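Local coordinates for 2-oxoglutarate carboxylase small subunit (Hydrogenobacter thermophilus, PDB 7KCT), which belongs to the biotin carboxylase family, with an ATP-grasp domain, and binds adenosine-5'-diphosphate, bicarbonate and magnesium, at residues A17-I22 with P388-L393; A39-I44 with R49-A54; A23-R28 with R375-S380. All blocks are in the same frame, centred on the assembly; numbering follows the deposited sequence.

Overall arrangement
From the N terminus, strand 13-16 leads through a loop into helix 20-32; the loop and first turn (17-22) serve interaction 1, the following turns (23-28) interaction 3. Next comes strand 36-41 of the parallel sheet, which interaction 2 joins to helix 49-53 packed on it, closing a short loop. The chain then runs through the ATP-grasp region before strand 374-378 returns to residues 23-28, closing interaction 3. Slightly later the loop 388-393 reaches residues 17-22 and closes interaction 1. The loops do not cross: interaction 2 lies within interaction 3, and interaction 3 within interaction 1. Interactions 1 and 3 tie the Rossmann-like N-terminal region to the C-terminal part; interaction 2 holds the N-terminal beta-alpha-beta unit together.

Interaction 1: residues A17-I22 with P388-L393; sequences ANRGEI and PYYDSL
Arg19 lays its side chain along one face of the Tyr390 ring, and this stack is the main join between residues 17-22 and 388-393. CG stands between the backbone N and the carbonyl carbon (chi1 60°), and CB and CG only lead out toward the ring. CD is the first atom to touch: it sits almost on the ring normal, 3.6 Å from the centroid of Tyr390, as a CH-pi contact. A bend at chi3 (-63°) then turns the chain, and NE passes 3.4 Å above Tyr390 CD2. CZ follows over the same side of the ring, and at the tip NH1 lies 3.6 Å from Tyr390 CB while NH2 reaches Glu45 in a salt bridge and Tyr384 in a hydrogen bond. The guanidinium and ring planes are only 3° apart, with centres 4.3 Å from each other, an offset stack. Tyr389 CB backs the opposite face of the ring, and Tyr390 OH is hydrogen-bonded to Pro64 O.

Farther along, Glu21 CG meets Leu393 CD2 at 4.0 Å, while Glu21 OE2 is bound by Tyr90 and Lys396. A water accepts from Glu21 N at 2.9 Å and makes a weak bond to Leu393 O.

Asp391, between Tyr390 and Leu393, touches the bound adenosine-5'-diphosphate, so the contact borders that pocket. The arginine presents its flat face to the tyrosine while NH2 pairs with Glu45 and Tyr384; this combination of stacking and charge pairing probably fixes the rotation of the guanidinium.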
loop_
_atom_site.group_PDB
_atom_site.type_symbol
_atom_site.label_atom_id
_atom_site.label_comp_id
_atom_site.label_asym_id
_atom_site.label_seq_id
_atom_site.Cartn_x
_atom_site.Cartn_y
_atom_site.Cartn_z
ATOM N N ALA A 17 9.392 -13.909 18.049
ATOM C CA ALA A 17 8.679 -14.814 18.962
ATOM C C ALA A 17 7.175 -14.525 18.911
ATOM O O ALA A 17 6.575 -13.992 19.848
ATOM C CB ALA A 17 9.226 -14.688 20.376
ATOM N N ASN A 18 6.581 -14.756 17.745
ATOM C CA ASN A 18 5.175 -14.402 17.525
ATOM C C ASN A 18 4.700 -15.013 16.205
ATOM O O ASN A 18 5.393 -15.857 15.626
ATOM C CB ASN A 18 4.973 -12.891 17.555
ATOM C CG ASN A 18 3.610 -12.503 18.135
ATOM O OD1 ASN A 18 2.547 -12.930 17.658
ATOM N ND2 ASN A 18 3.641 -11.683 19.151
ATOM N N ARG A 19 3.479 -14.663 15.780
ATOM C CA ARG A 19 2.821 -15.322 14.650
ATOM C C ARG A 19 1.986 -14.326 13.870
ATOM O O ARG A 19 1.853 -13.162 14.247
ATOM C CB ARG A 19 1.932 -16.484 15.126
ATOM C CG ARG A 19 0.795 -16.100 16.101
ATOM C CD ARG A 19 -0.237 -17.234 16.339
ATOM N NE ARG A 19 -0.943 -17.580 15.096
ATOM C CZ ARG A 19 -1.907 -16.872 14.539
ATOM N NH1 ARG A 19 -2.349 -15.733 15.091
ATOM N NH2 ARG A 19 -2.415 -17.302 13.382
ATOM N N GLY A 20 1.413 -14.794 12.759
ATOM C CA GLY A 20 0.352 -14.023 12.163
ATOM C C GLY A 20 0.882 -12.739 11.554
ATOM O O GLY A 20 2.036 -12.649 11.162
ATOM N N GLU A 21 0.040 -11.719 11.515
ATOM C CA GLU A 21 0.401 -10.512 10.770
ATOM C C GLU A 21 1.609 -9.798 11.357
ATOM O O GLU A 21 2.388 -9.190 10.610
ATOM C CB GLU A 21 -0.786 -9.544 10.679
ATOM C CG GLU A 21 -1.259 -8.881 11.986
ATOM C CD GLU A 21 -0.591 -7.542 12.239
ATOM O OE1 GLU A 21 0.209 -7.086 11.373
ATOM O OE2 GLU A 21 -0.888 -6.934 13.301
ATOM N N ILE A 22 1.739 -9.781 12.692
ATOM C CA ILE A 22 2.834 -9.033 13.313
ATOM C C ILE A 22 4.154 -9.762 13.072
ATOM O O ILE A 22 5.204 -9.130 12.923
ATOM C CB ILE A 22 2.519 -8.792 14.809
ATOM C CG1 ILE A 22 3.545 -7.865 15.443
ATOM C CG2 ILE A 22 2.507 -10.096 15.639
ATOM C CD1 ILE A 22 3.641 -6.474 14.827
ATOM N N PRO A 388 -9.424 -21.875 17.047
ATOM C CA PRO A 388 -9.910 -21.231 18.276
ATOM C C PRO A 388 -8.779 -20.739 19.209
ATOM O O PRO A 388 -9.033 -19.918 20.106
ATOM C CB PRO A 388 -10.757 -22.340 18.915
ATOM C CG PRO A 388 -10.024 -23.610 18.499
ATOM C CD PRO A 388 -9.612 -23.337 17.074
ATOM N N TYR A 389 -7.537 -21.160 18.988
ATOM C CA TYR A 389 -6.446 -20.927 19.938
ATOM C C TYR A 389 -5.886 -19.510 19.920
ATOM O O TYR A 389 -5.320 -19.068 20.938
ATOM C CB TYR A 389 -5.317 -21.907 19.615
ATOM C CG TYR A 389 -5.735 -23.328 19.592
ATOM C CD1 TYR A 389 -6.049 -23.987 20.782
ATOM C CD2 TYR A 389 -5.806 -24.036 18.403
ATOM C CE1 TYR A 389 -6.445 -25.270 20.774
ATOM C CE2 TYR A 389 -6.198 -25.315 18.383
ATOM C CZ TYR A 389 -6.515 -25.940 19.574
ATOM O OH TYR A 389 -6.892 -27.243 19.568
ATOM N N TYR A 390 -6.052 -18.769 18.809
ATOM C CA TYR A 390 -5.420 -17.470 18.664
ATOM C C TYR A 390 -6.408 -16.368 18.332
ATOM O O TYR A 390 -7.583 -16.599 18.017
ATOM C CB TYR A 390 -4.348 -17.483 17.555
ATOM C CG TYR A 390 -3.357 -18.561 17.716
ATOM C CD1 TYR A 390 -2.531 -18.627 18.843
ATOM C CD2 TYR A 390 -3.233 -19.543 16.747
ATOM C CE1 TYR A 390 -1.601 -19.678 18.987
ATOM C CE2 TYR A 390 -2.347 -20.545 16.867
ATOM C CZ TYR A 390 -1.514 -20.607 17.988
ATOM O OH TYR A 390 -0.623 -21.632 18.085
ATOM N N ASP A 391 -5.904 -15.139 18.433
ATOM C CA ASP A 391 -6.704 -13.972 18.094
ATOM C C ASP A 391 -7.376 -14.141 16.725
ATOM O O ASP A 391 -6.893 -14.861 15.828
ATOM C CB ASP A 391 -5.857 -12.676 18.131
ATOM N N SER A 392 -8.510 -13.456 16.563
ATOM C CA SER A 392 -9.294 -13.632 15.335
ATOM C C SER A 392 -8.864 -12.705 14.205
ATOM O O SER A 392 -9.467 -12.751 13.117
ATOM C CB SER A 392 -10.796 -13.429 15.604
ATOM O OG SER A 392 -11.043 -12.146 16.174
ATOM N N LEU A 393 -7.800 -11.929 14.409
ATOM C CA LEU A 393 -7.341 -10.966 13.418
ATOM C C LEU A 393 -6.883 -11.689 12.161
ATOM O O LEU A 393 -6.107 -12.642 12.231
ATOM C CB LEU A 393 -6.216 -10.117 14.017
ATOM C CG LEU A 393 -5.784 -8.896 13.190
ATOM C CD1 LEU A 393 -6.959 -7.974 12.884
ATOM C CD2 LEU A 393 -4.667 -8.160 13.937
HETATM O O HOH W 1 -2.718 -12.299 12.334
#

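Interaction 2: residues A39-I44 with R49-A54; sequences AIYNEI and RHVKMA
Strand 39-41 and helix 49-53 run nearly antiparallel, their axes 8.0 Å apart at closest approach and inclined at 147°. The backbones come nearest where the helix ends, at Ala39 and Ala54, whose CA atoms are 5.8 Å apart. Ala54 is the first residue to leave helical geometry, and its CB presses against Ala39 CB at 3.5 Å, tighter than ordinary van der Waals contact.

The polar link is made by His50. Its CG stands between the backbone N and the carbonyl carbon (chi1 74°), which swings the imidazole across to the strand, where His50 NE2 donates to Ile40 O at 2.9 Å. The N-H points to the oxygen at 158°, and the acceptor lies close to the imidazole plane. The donor is tilted from the plane of the carbonyl. Ala39 CB touches His50 CD2 at 3.9 Å, so one hydrogen bond holds the ring at its edge, with the Ala39 methyl in contact at CD2 and Val51 CG2 over one face.

Val51 makes the apolar contact with Tyr41. Val51 CG2 approaches Tyr41 CD1 to 3.5 Å and also meets CB and CG of that tyrosine, while CG1 lies over one face of the ring, displaced toward its rim. The two side chains meet at about a right angle.

Both elements belong to the beta-alpha-beta unit made by strand 36-41, helix 49-53 and strand 56-59. Ala39 and Tyr41 share backbone hydrogen bonds with the strand 56-59 region, and Val51 also packs on Ala57. Helix 20-32 flanks helix 49-53 through Ala23, Cys24 and Ile27, whereas Ile40 faces helix 71-81.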
loop_
_atom_site.group_PDB
_atom_site.type_symbol
_atom_site.label_atom_id
_atom_site.label_comp_id
_atom_site.label_asym_id
_atom_site.label_seq_id
_atom_site.Cartn_x
_atom_site.Cartn_y
_atom_site.Cartn_z
ATOM N N ALA A 39 11.665 -18.092 12.542
ATOM C CA ALA A 39 10.278 -18.171 12.988
ATOM C C ALA A 39 10.052 -19.367 13.907
ATOM O O ALA A 39 10.804 -20.352 13.896
ATOM C CB ALA A 39 9.342 -18.230 11.770
ATOM N N ILE A 40 8.999 -19.275 14.727
ATOM C CA ILE A 40 8.572 -20.412 15.547
ATOM C C ILE A 40 7.107 -20.667 15.244
ATOM O O ILE A 40 6.375 -19.749 14.865
ATOM C CB ILE A 40 8.781 -20.184 17.069
ATOM C CG1 ILE A 40 8.060 -18.921 17.562
ATOM C CG2 ILE A 40 10.265 -20.120 17.411
ATOM C CD1 ILE A 40 8.082 -18.709 19.089
ATOM N N TYR A 41 6.669 -21.920 15.406
ATOM C CA TYR A 41 5.285 -22.205 15.103
ATOM C C TYR A 41 4.836 -23.484 15.774
ATOM O O TYR A 41 5.646 -24.325 16.169
ATOM C CB TYR A 41 5.018 -22.307 13.579
ATOM C CG TYR A 41 5.731 -23.431 12.882
ATOM C CD1 TYR A 41 7.081 -23.344 12.587
ATOM C CD2 TYR A 41 5.043 -24.577 12.475
ATOM C CE1 TYR A 41 7.746 -24.375 11.966
ATOM C CE2 TYR A 41 5.702 -25.614 11.833
ATOM C CZ TYR A 41 7.048 -25.507 11.611
ATOM O OH TYR A 41 7.707 -26.484 10.963
ATOM N N ASN A 42 3.521 -23.607 15.883
ATOM C CA ASN A 42 2.911 -24.848 16.357
ATOM C C ASN A 42 2.553 -25.734 15.178
ATOM O O ASN A 42 2.219 -25.255 14.087
ATOM C CB ASN A 42 1.661 -24.530 17.184
ATOM C CG ASN A 42 1.096 -25.750 17.901
ATOM O OD1 ASN A 42 0.319 -26.509 17.317
ATOM N ND2 ASN A 42 1.535 -25.970 19.135
ATOM N N GLU A 43 2.618 -27.051 15.416
ATOM C CA GLU A 43 2.247 -28.032 14.398
ATOM C C GLU A 43 0.891 -27.709 13.747
ATOM O O GLU A 43 0.665 -28.054 12.590
ATOM C CB GLU A 43 2.241 -29.456 15.011
ATOM N N ILE A 44 -0.035 -27.059 14.449
ATOM C CA ILE A 44 -1.313 -26.795 13.782
ATOM C C ILE A 44 -1.233 -25.725 12.694
ATOM O O ILE A 44 -2.174 -25.598 11.904
ATOM C CB ILE A 44 -2.436 -26.347 14.738
ATOM C CG1 ILE A 44 -1.957 -25.129 15.533
ATOM C CG2 ILE A 44 -2.887 -27.546 15.619
ATOM C CD1 ILE A 44 -3.036 -24.317 16.103
ATOM N N ARG A 49 1.980 -18.305 6.966
ATOM C CA ARG A 49 2.745 -17.392 6.121
ATOM C C ARG A 49 4.042 -16.918 6.782
ATOM O O ARG A 49 5.070 -16.779 6.102
ATOM C CB ARG A 49 1.855 -16.213 5.750
ATOM C CG ARG A 49 2.542 -15.207 4.904
ATOM C CD ARG A 49 3.076 -15.794 3.610
ATOM N NE ARG A 49 2.132 -16.714 2.964
ATOM C CZ ARG A 49 2.399 -17.459 1.882
ATOM N NH1 ARG A 49 3.605 -17.460 1.300
ATOM N NH2 ARG A 49 1.462 -18.273 1.415
ATOM N N HIS A 50 4.035 -16.666 8.112
ATOM C CA HIS A 50 5.273 -16.219 8.742
ATOM C C HIS A 50 6.351 -17.289 8.686
ATOM O O HIS A 50 7.526 -16.955 8.596
ATOM C CB HIS A 50 5.029 -15.765 10.190
ATOM C CG HIS A 50 4.775 -16.862 11.199
ATOM N ND1 HIS A 50 3.548 -17.466 11.369
ATOM C CD2 HIS A 50 5.567 -17.363 12.170
ATOM C CE1 HIS A 50 3.611 -18.325 12.370
ATOM N NE2 HIS A 50 4.817 -18.243 12.900
ATOM N N VAL A 51 5.956 -18.574 8.708
ATOM C CA VAL A 51 6.889 -19.691 8.532
ATOM C C VAL A 51 7.473 -19.718 7.118
ATOM O O VAL A 51 8.660 -19.985 6.949
ATOM C CB VAL A 51 6.202 -21.025 8.895
ATOM C CG1 VAL A 51 7.097 -22.287 8.524
ATOM C CG2 VAL A 51 5.787 -21.001 10.376
ATOM N N LYS A 52 6.665 -19.437 6.084
ATOM C CA LYS A 52 7.206 -19.399 4.722
ATOM C C LYS A 52 8.147 -18.211 4.505
ATOM O O LYS A 52 9.163 -18.333 3.802
ATOM C CB LYS A 52 6.060 -19.356 3.712
ATOM C CG LYS A 52 5.365 -20.698 3.513
ATOM C CD LYS A 52 3.945 -20.533 2.924
ATOM C CE LYS A 52 3.415 -21.863 2.347
ATOM N NZ LYS A 52 3.987 -22.091 0.930
ATOM N N MET A 53 7.845 -17.064 5.114
ATOM C CA MET A 53 8.634 -15.853 4.877
ATOM C C MET A 53 9.976 -15.900 5.600
ATOM O O MET A 53 10.953 -15.351 5.096
ATOM C CB MET A 53 7.884 -14.597 5.364
ATOM C CG MET A 53 6.828 -14.022 4.484
ATOM S SD MET A 53 6.020 -12.486 5.155
ATOM C CE MET A 53 7.356 -11.405 5.439
ATOM N N ALA A 54 10.048 -16.524 6.780
ATOM C CA ALA A 54 11.288 -16.545 7.541
ATOM C C ALA A 54 12.337 -17.360 6.788
ATOM O O ALA A 54 12.007 -18.248 5.998
ATOM C CB ALA A 54 11.039 -17.158 8.932
#

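Interaction 3: residues A23-R28 with R375-S380; sequences ACRVIR and RVEHAS
Helix 20-32 of the Rossmann-like N-terminal region lies against strand 374-378 of the C-terminal antiparallel sheet, and residues 23-28 meet residues 375-380 through a buried cluster of charges and one small apolar contact. Arg25 is central to the cluster. Its chain runs past the Glu377 carboxylate, with CD 3.4 Å from Glu377 OE1 and CB close to the same oxygen. Arg25 NE is 4.4 Å from Glu377 OE2; the opposite charges probably attract, but the oxygen stands clear of the guanidinium plane and takes no hydrogen bond from it.

Glu377 is instead held by Arg375, which extends from CG to NE and grips OE2 side-on: NE donates over 2.7 Å, on the anti lone pair, and NH2 donates over 2.7 Å from above the carboxylate plane. Glu377 is bent at chi2 (-82°), which brings its carboxylate back to Arg375, two residues earlier on the strand. Arg25 NE lies at the edge of the Arg375 guanidinium, near its plane and 3.5 Å from Arg375 NH2; both are donors and no bond forms, and the two guanidinium planes stand 73° apart. Glu309 offers salt bridges to both arginines and Asp315 another to Arg25, so acidic groups probably offset the two positive charges; His305 takes the hydrogen bond of Arg25 NE.

Near the start of the helix segment, Cys24 SG touches Ala379 CB at 3.9 Å. The second subunit approaches closely too, with its Phe372 packing on Arg375. In this biotin-carboxylase-type fold a Rossmann-like helix packs on the C-terminal sheet, with Glu309 bridging arginines of both.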
loop_
_atom_site.group_PDB
_atom_site.type_symbol
_atom_site.label_atom_id
_atom_site.label_comp_id
_atom_site.label_asym_id
_atom_site.label_seq_id
_atom_site.Cartn_x
_atom_site.Cartn_y
_atom_site.Cartn_z
ATOM N N ALA A 23 4.140 -11.094 13.031
ATOM C CA ALA A 23 5.391 -11.769 12.733
ATOM C C ALA A 23 5.815 -11.435 11.304
ATOM O O ALA A 23 6.994 -11.134 11.063
ATOM C CB ALA A 23 5.273 -13.277 12.975
ATOM N N CYS A 24 4.849 -11.340 10.374
ATOM C CA CYS A 24 5.186 -10.951 9.007
ATOM C C CYS A 24 5.714 -9.529 8.936
ATOM O O CYS A 24 6.689 -9.260 8.218
ATOM C CB CYS A 24 3.978 -11.126 8.081
ATOM S SG CYS A 24 3.497 -12.887 7.877
ATOM N N ARG A 25 5.092 -8.616 9.670
ATOM C CA ARG A 25 5.530 -7.222 9.741
ATOM C C ARG A 25 6.960 -7.100 10.234
ATOM O O ARG A 25 7.760 -6.316 9.695
ATOM C CB ARG A 25 4.560 -6.464 10.661
ATOM C CG ARG A 25 5.052 -5.095 11.083
ATOM C CD ARG A 25 4.840 -4.099 9.965
ATOM N NE ARG A 25 5.288 -2.741 10.258
ATOM C CZ ARG A 25 6.472 -2.253 9.934
ATOM N NH1 ARG A 25 7.379 -3.027 9.334
ATOM N NH2 ARG A 25 6.730 -0.972 10.197
ATOM N N VAL A 26 7.305 -7.839 11.276
ATOM C CA VAL A 26 8.674 -7.803 11.768
ATOM C C VAL A 26 9.634 -8.459 10.776
ATOM O O VAL A 26 10.739 -7.955 10.541
ATOM C CB VAL A 26 8.734 -8.469 13.157
ATOM C CG1 VAL A 26 10.172 -8.635 13.619
ATOM C CG2 VAL A 26 7.898 -7.634 14.191
ATOM N N ILE A 27 9.262 -9.622 10.227
ATOM C CA ILE A 27 10.111 -10.292 9.247
ATOM C C ILE A 27 10.429 -9.376 8.086
ATOM O O ILE A 27 11.565 -9.341 7.602
ATOM C CB ILE A 27 9.500 -11.615 8.747
ATOM C CG1 ILE A 27 9.554 -12.625 9.859
ATOM C CG2 ILE A 27 10.286 -12.117 7.500
ATOM C CD1 ILE A 27 8.690 -13.810 9.690
ATOM N N ARG A 28 9.448 -8.620 7.616
ATOM C CA ARG A 28 9.687 -7.713 6.500
ATOM C C ARG A 28 10.704 -6.625 6.848
ATOM O O ARG A 28 11.544 -6.263 6.014
ATOM C CB ARG A 28 8.380 -7.043 6.050
ATOM C CG ARG A 28 8.613 -6.022 4.935
ATOM C CD ARG A 28 7.385 -5.615 4.087
ATOM N NE ARG A 28 6.591 -6.766 3.687
ATOM C CZ ARG A 28 6.969 -7.692 2.813
ATOM N NH1 ARG A 28 8.141 -7.599 2.218
ATOM N NH2 ARG A 28 6.183 -8.729 2.557
ATOM N N ARG A 375 -2.680 0.372 2.318
ATOM C CA ARG A 375 -1.697 -0.571 2.838
ATOM C C ARG A 375 -2.458 -1.716 3.468
ATOM O O ARG A 375 -3.478 -1.516 4.137
ATOM C CB ARG A 375 -0.761 0.141 3.851
ATOM C CG ARG A 375 0.134 -0.710 4.704
ATOM C CD ARG A 375 0.956 0.185 5.619
ATOM N NE ARG A 375 1.718 -0.571 6.587
ATOM C CZ ARG A 375 2.512 -0.029 7.491
ATOM N NH1 ARG A 375 2.653 1.303 7.579
ATOM N NH2 ARG A 375 3.149 -0.824 8.305
ATOM N N VAL A 376 -1.956 -2.921 3.277
ATOM C CA VAL A 376 -2.578 -4.103 3.834
ATOM C C VAL A 376 -1.534 -4.838 4.646
ATOM O O VAL A 376 -0.437 -5.104 4.139
ATOM C CB VAL A 376 -3.154 -5.036 2.759
ATOM C CG1 VAL A 376 -3.818 -6.257 3.451
ATOM C CG2 VAL A 376 -4.163 -4.306 1.925
ATOM N N GLU A 377 -1.874 -5.168 5.893
ATOM C CA GLU A 377 -1.062 -6.018 6.764
ATOM C C GLU A 377 -1.819 -7.334 6.956
ATOM O O GLU A 377 -2.901 -7.361 7.551
ATOM C CB GLU A 377 -0.778 -5.343 8.104
ATOM C CG GLU A 377 -0.037 -4.013 7.978
ATOM C CD GLU A 377 1.501 -4.143 7.811
ATOM O OE1 GLU A 377 2.134 -5.207 8.155
ATOM O OE2 GLU A 377 2.080 -3.142 7.327
ATOM N N HIS A 378 -1.259 -8.432 6.454
ATOM C CA HIS A 378 -2.043 -9.658 6.474
ATOM C C HIS A 378 -1.126 -10.873 6.342
ATOM O O HIS A 378 0.022 -10.782 5.878
ATOM C CB HIS A 378 -3.121 -9.628 5.360
ATOM C CG HIS A 378 -2.598 -9.945 4.005
ATOM N ND1 HIS A 378 -3.178 -10.896 3.185
ATOM C CD2 HIS A 378 -1.509 -9.487 3.340
ATOM C CE1 HIS A 378 -2.458 -11.013 2.080
ATOM N NE2 HIS A 378 -1.450 -10.157 2.143
ATOM N N ALA A 379 -1.641 -12.019 6.767
ATOM C CA ALA A 379 -0.863 -13.238 6.649
ATOM C C ALA A 379 -1.687 -14.368 6.059
ATOM O O ALA A 379 -1.421 -15.538 6.345
ATOM C CB ALA A 379 -0.276 -13.656 8.001
ATOM N N SER A 380 -2.657 -14.035 5.223
ATOM C CA SER A 380 -3.676 -14.966 4.765
ATOM C C SER A 380 -3.650 -15.159 3.258
ATOM O O SER A 380 -3.167 -14.313 2.507
ATOM C CB SER A 380 -5.082 -14.491 5.157
ATOM O OG SER A 380 -5.262 -14.682 6.542
#